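Local coordinates for gamma-D-glutamyl-L-lysine dipeptidyl-peptidase (PDB 3H41), which probably cleaves gamma-D-glutamyl-L-lysine bonds in cell-wall peptides as a cysteine peptidase, releasing the dipeptide L-Ala-gamma-D-Glu, at residues Asp23-Arg26 / Ser32-Asn35; Leu255-His260 / Gly265-Val270. All coordinates share one frame; numbering follows the deposited sequence.

Interaction 1: Asp23-Arg26 / Ser32-Asn35; sequences DSLR and SATN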
# COMPACT_ATOMS: atom_id res chain seq x y z
N ASP A 23 13.28 17.17 -2.35
CA ASP A 23 14.28 17.73 -1.43
C ASP A 23 13.74 18.12 -0.07
O ASP A 23 14.20 19.12 0.52
CB ASP A 23 14.89 19.02 -2.00
CG ASP A 23 15.50 18.82 -3.33
OD1 ASP A 23 16.47 18.04 -3.39
OD2 ASP A 23 15.01 19.45 -4.30
N SER A 24 12.76 17.38 0.44
CA SER A 24 12.11 17.75 1.71
C SER A 24 12.47 16.79 2.83
O SER A 24 11.80 16.79 3.86
CB SER A 24 10.59 17.77 1.52
OG SER A 24 10.27 18.84 0.66
N LEU A 25 13.51 15.99 2.65
CA LEU A 25 13.83 14.97 3.66
C LEU A 25 14.44 15.62 4.90
O LEU A 25 15.23 16.54 4.77
CB LEU A 25 14.89 14.00 3.13
CG LEU A 25 14.61 13.05 1.98
CD1 LEU A 25 15.90 12.34 1.58
CD2 LEU A 25 13.60 12.03 2.38
N ARG A 26 14.12 15.13 6.08
CA ARG A 26 14.96 15.34 7.25
C ARG A 26 16.04 14.27 7.31
O ARG A 26 15.91 13.22 6.67
CB ARG A 26 14.12 15.22 8.52
CG ARG A 26 12.95 16.14 8.60
CD ARG A 26 12.01 15.65 9.71
NE ARG A 26 11.44 14.35 9.39
CZ ARG A 26 10.49 13.76 10.09
NH1 ARG A 26 10.01 14.30 11.21
NH2 ARG A 26 10.00 12.60 9.65
N SER A 32 14.37 6.00 4.29
CA SER A 32 13.28 5.86 3.33
C SER A 32 13.68 6.20 1.89
O SER A 32 12.93 5.84 0.94
CB SER A 32 12.06 6.71 3.76
OG SER A 32 12.26 8.07 3.46
N ALA A 33 14.80 6.91 1.71
CA ALA A 33 15.11 7.53 0.41
C ALA A 33 16.28 6.86 -0.33
O ALA A 33 16.56 7.22 -1.47
CB ALA A 33 15.39 8.99 0.60
N THR A 34 16.93 5.90 0.32
CA THR A 34 18.07 5.18 -0.25
C THR A 34 17.59 3.99 -1.08
O THR A 34 16.42 3.62 -1.03
CB THR A 34 19.00 4.68 0.87
OG1 THR A 34 18.23 3.92 1.84
CG2 THR A 34 19.70 5.86 1.55
N ASN A 35 18.52 3.38 -1.81
CA ASN A 35 18.27 2.14 -2.51
C ASN A 35 19.41 1.23 -2.15
O ASN A 35 20.51 1.48 -2.57
CB ASN A 35 18.22 2.33 -4.03
CG ASN A 35 17.84 1.05 -4.74
OD1 ASN A 35 17.92 -0.01 -4.17
ND2 ASN A 35 17.41 1.15 -5.99
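L25 meets A33 through an extended leucine side chain: its chi1 of -67° sets CG opposite the carbonyl carbon, and its chi2 of 173° turns CD1 anti to CA, stretching that branch toward A33. That reach matters because the two backbones stand well apart, with 8.2 Å between L25 CA and A33 CA. Both CB atoms are directed into the gap, and the contact closes where L25 CD1 comes to 3.5 Å from A33 CB. The second branch leans over the same methyl, with L25 CD2 4.0 Å from A33 CB, and CD2 is also loosely near the hydroxyl of S32, OG lying 4.3 Å away. The alanine methyl thus faces the fork of the leucine, a purely apolar meeting that joins the segments without any hydrogen bond and buries only 87 Å².

The two segments belong to one connection: residues 23-26 follow strand 15-19, and residues 32-35 take in the last part of the short, weakly bonded helix around 30-33 and the chain that leaves it. L25 also touches W19 on strand 15-19 and, through W79 on strand 79-84, packs against the SH3-like N-terminal domain, so a branched apolar residue suits a place where a loop lies against two tryptophan side chains and a small helix. The substrate-binding residues lie elsewhere.

S32 is buried, and its chi1 of 78° turns OG back over its own backbone, where it hydrogen-bonds to D29 O, while the D29 carboxylate takes a salt bridge from R26 NE. A serine is apt, its short hydroxyl serving a carbonyl of its own chain. Farther along, S32 O and T34 O both accept from Q104 NE2, which ties this segment to the chain beyond strand 96-101.

Interaction 2: Leu255-His260 / Gly265-Val270; sequences LIFFAH and GSVHHV. With DGL (D-glutamic acid), chain C.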
# COMPACT_ATOMS: atom_id res chain seq x y z
N LEU A 255 -16.86 -0.44 3.78
CA LEU A 255 -15.96 0.63 4.26
C LEU A 255 -16.80 1.72 4.92
O LEU A 255 -17.84 2.14 4.39
CB LEU A 255 -15.12 1.22 3.15
CG LEU A 255 -14.02 0.28 2.55
CD1 LEU A 255 -13.08 1.03 1.57
CD2 LEU A 255 -13.25 -0.43 3.64
N ILE A 256 -16.33 2.16 6.09
CA ILE A 256 -17.04 3.19 6.87
C ILE A 256 -16.16 4.42 6.94
O ILE A 256 -14.95 4.33 7.14
CB ILE A 256 -17.40 2.67 8.27
CG1 ILE A 256 -17.92 1.24 8.20
CG2 ILE A 256 -18.42 3.60 8.95
CD1 ILE A 256 -19.13 1.05 7.33
N PHE A 257 -16.79 5.59 6.77
CA PHE A 257 -16.11 6.85 6.65
C PHE A 257 -16.46 7.80 7.78
O PHE A 257 -17.57 7.77 8.30
CB PHE A 257 -16.40 7.44 5.25
CG PHE A 257 -15.91 6.56 4.17
CD1 PHE A 257 -14.59 6.62 3.76
CD2 PHE A 257 -16.74 5.60 3.62
CE1 PHE A 257 -14.10 5.74 2.77
CE2 PHE A 257 -16.26 4.73 2.63
CZ PHE A 257 -14.96 4.80 2.22
N PHE A 258 -15.48 8.61 8.17
CA PHE A 258 -15.66 9.61 9.21
C PHE A 258 -15.22 10.95 8.68
O PHE A 258 -14.17 11.05 8.00
CB PHE A 258 -14.92 9.20 10.50
CG PHE A 258 -15.27 7.81 10.95
CD1 PHE A 258 -16.39 7.60 11.77
CD2 PHE A 258 -14.60 6.70 10.44
CE1 PHE A 258 -16.76 6.30 12.15
CE2 PHE A 258 -14.99 5.40 10.82
CZ PHE A 258 -16.06 5.21 11.68
N ALA A 259 -16.00 11.99 8.98
CA ALA A 259 -15.73 13.31 8.45
C ALA A 259 -15.72 14.36 9.56
O ALA A 259 -16.38 14.23 10.60
CB ALA A 259 -16.81 13.69 7.34
N HIS A 260 -14.97 15.41 9.32
CA HIS A 260 -14.90 16.56 10.23
C HIS A 260 -16.26 17.20 10.46
O HIS A 260 -17.22 17.01 9.65
CB HIS A 260 -13.94 17.62 9.67
CG HIS A 260 -12.50 17.20 9.66
ND1 HIS A 260 -11.74 17.13 10.81
CD2 HIS A 260 -11.68 16.85 8.65
CE1 HIS A 260 -10.52 16.74 10.51
NE2 HIS A 260 -10.45 16.57 9.20
N GLY A 265 -18.26 17.65 7.12
CA GLY A 265 -17.15 18.22 6.39
C GLY A 265 -16.33 17.22 5.60
O GLY A 265 -16.84 16.21 5.13
N SER A 266 -15.04 17.50 5.43
CA SER A 266 -14.24 16.62 4.61
C SER A 266 -14.03 15.29 5.35
O SER A 266 -13.93 15.24 6.57
CB SER A 266 -12.91 17.25 4.22
OG SER A 266 -12.29 17.75 5.37
N VAL A 267 -14.00 14.22 4.57
CA VAL A 267 -13.72 12.87 5.05
C VAL A 267 -12.26 12.85 5.43
O VAL A 267 -11.45 13.36 4.68
CB VAL A 267 -13.98 11.85 3.94
CG1 VAL A 267 -13.35 10.44 4.26
CG2 VAL A 267 -15.46 11.74 3.75
N HIS A 268 -11.95 12.32 6.61
CA HIS A 268 -10.55 12.14 7.00
C HIS A 268 -10.24 10.79 7.65
O HIS A 268 -9.14 10.61 8.14
CB HIS A 268 -10.10 13.26 7.95
CG HIS A 268 -10.79 13.24 9.28
ND1 HIS A 268 -10.17 12.85 10.44
CD2 HIS A 268 -12.07 13.53 9.62
CE1 HIS A 268 -11.02 12.92 11.45
NE2 HIS A 268 -12.18 13.33 10.98
N HIS A 269 -11.17 9.84 7.69
CA HIS A 269 -10.86 8.51 8.21
C HIS A 269 -11.72 7.46 7.54
O HIS A 269 -12.86 7.72 7.16
CB HIS A 269 -11.00 8.44 9.75
CG HIS A 269 -10.58 7.13 10.32
ND1 HIS A 269 -9.28 6.69 10.28
CD2 HIS A 269 -11.30 6.12 10.87
CE1 HIS A 269 -9.20 5.48 10.82
NE2 HIS A 269 -10.41 5.11 11.17
N VAL A 270 -11.15 6.27 7.39
CA VAL A 270 -11.86 5.14 6.83
C VAL A 270 -11.49 3.90 7.64
O VAL A 270 -10.32 3.77 8.10
CB VAL A 270 -11.60 4.95 5.35
CG1 VAL A 270 -10.08 4.80 5.05
CG2 VAL A 270 -12.44 3.77 4.76
N DGL C . -4.16 9.93 3.54
CA DGL C . -5.34 10.37 4.29
C DGL C . -6.59 10.22 3.48
O DGL C . -7.57 10.95 3.67
CB DGL C . -5.45 9.56 5.60
CG DGL C . -6.56 10.05 6.54
CD DGL C . -6.64 11.57 6.76
OE1 DGL C . -6.24 12.00 7.85
OE2 DGL C . -7.12 12.33 5.88
OXT DGL C . -6.68 9.31 2.64
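H268 lays its ring flat against that of H260, and its first torsion, chi1 66°, folds CG in above its own main chain to bring it there. From the start of the side chain, CB lies 3.6 Å from H260 NE2 and 3.7 Å from OE2 of the bound D-glutamate. CG comes closest, 3.3 Å from H260 NE2. CD2 sits over the centre of the H260 ring, while A259 C and S266 O both lie off its CD2 edge, near the H268 ring plane. ND1 and CE1 have H260 CE1 across the stack. At the tip, NE2 hydrogen-bonds to E302 OE1. The result is a face-to-face stack with the planes at 16°; imidazole suits the place, offering a flat face to H260 and a nitrogen to E302.

This placement follows from a classic beta bulge in the antiparallel sheet of the papain-like NlpC/P60 fold. Two residues, H268 and H269, stand opposite the single F258, so F258 O accepts twice, from H268 N at 2.9 Å and from H269 N at 3.2 Å, whereas F258 N returns a single bond to H269 O. Beyond the bulge the register has shifted by one residue, and A259 pairs with V267.

H269, the inferred proton acceptor, lies beside F258: F258 CD2 meets the ring edge 3.4 Å from H269 CD2. Its NE2 is hydrogen-bonded to the inferred active-site residue H281. On the other sheet face V270 CG2 presses to 3.3 Å from F257 CE1, aliphatic against aromatic. H268 O lies 3.0 Å from CD of the bound D-glutamate.

How the interactions relate
Interaction 1 lies in the N-terminal part of the chain and interaction 2 in the NlpC/P60 catalytic domain; their centres are about 30 Å apart and their nearest atoms about 19 Å, so neither touches the other. The bound dipeptide product gives a common reference. Its D-glutamate is held within the catalytic domain, where interaction 2 contributes H268 and the inferred catalytic H269, while its alanine is also met by E61 and Y96 from the N-terminal part. The side chain of H268 is about 8 Å from this alanine, that of S32 in interaction 1 about 14 Å. Residues 23-26 / 32-35 thus stand back from the pocket, whereas 255-260 / 265-270 form part of it.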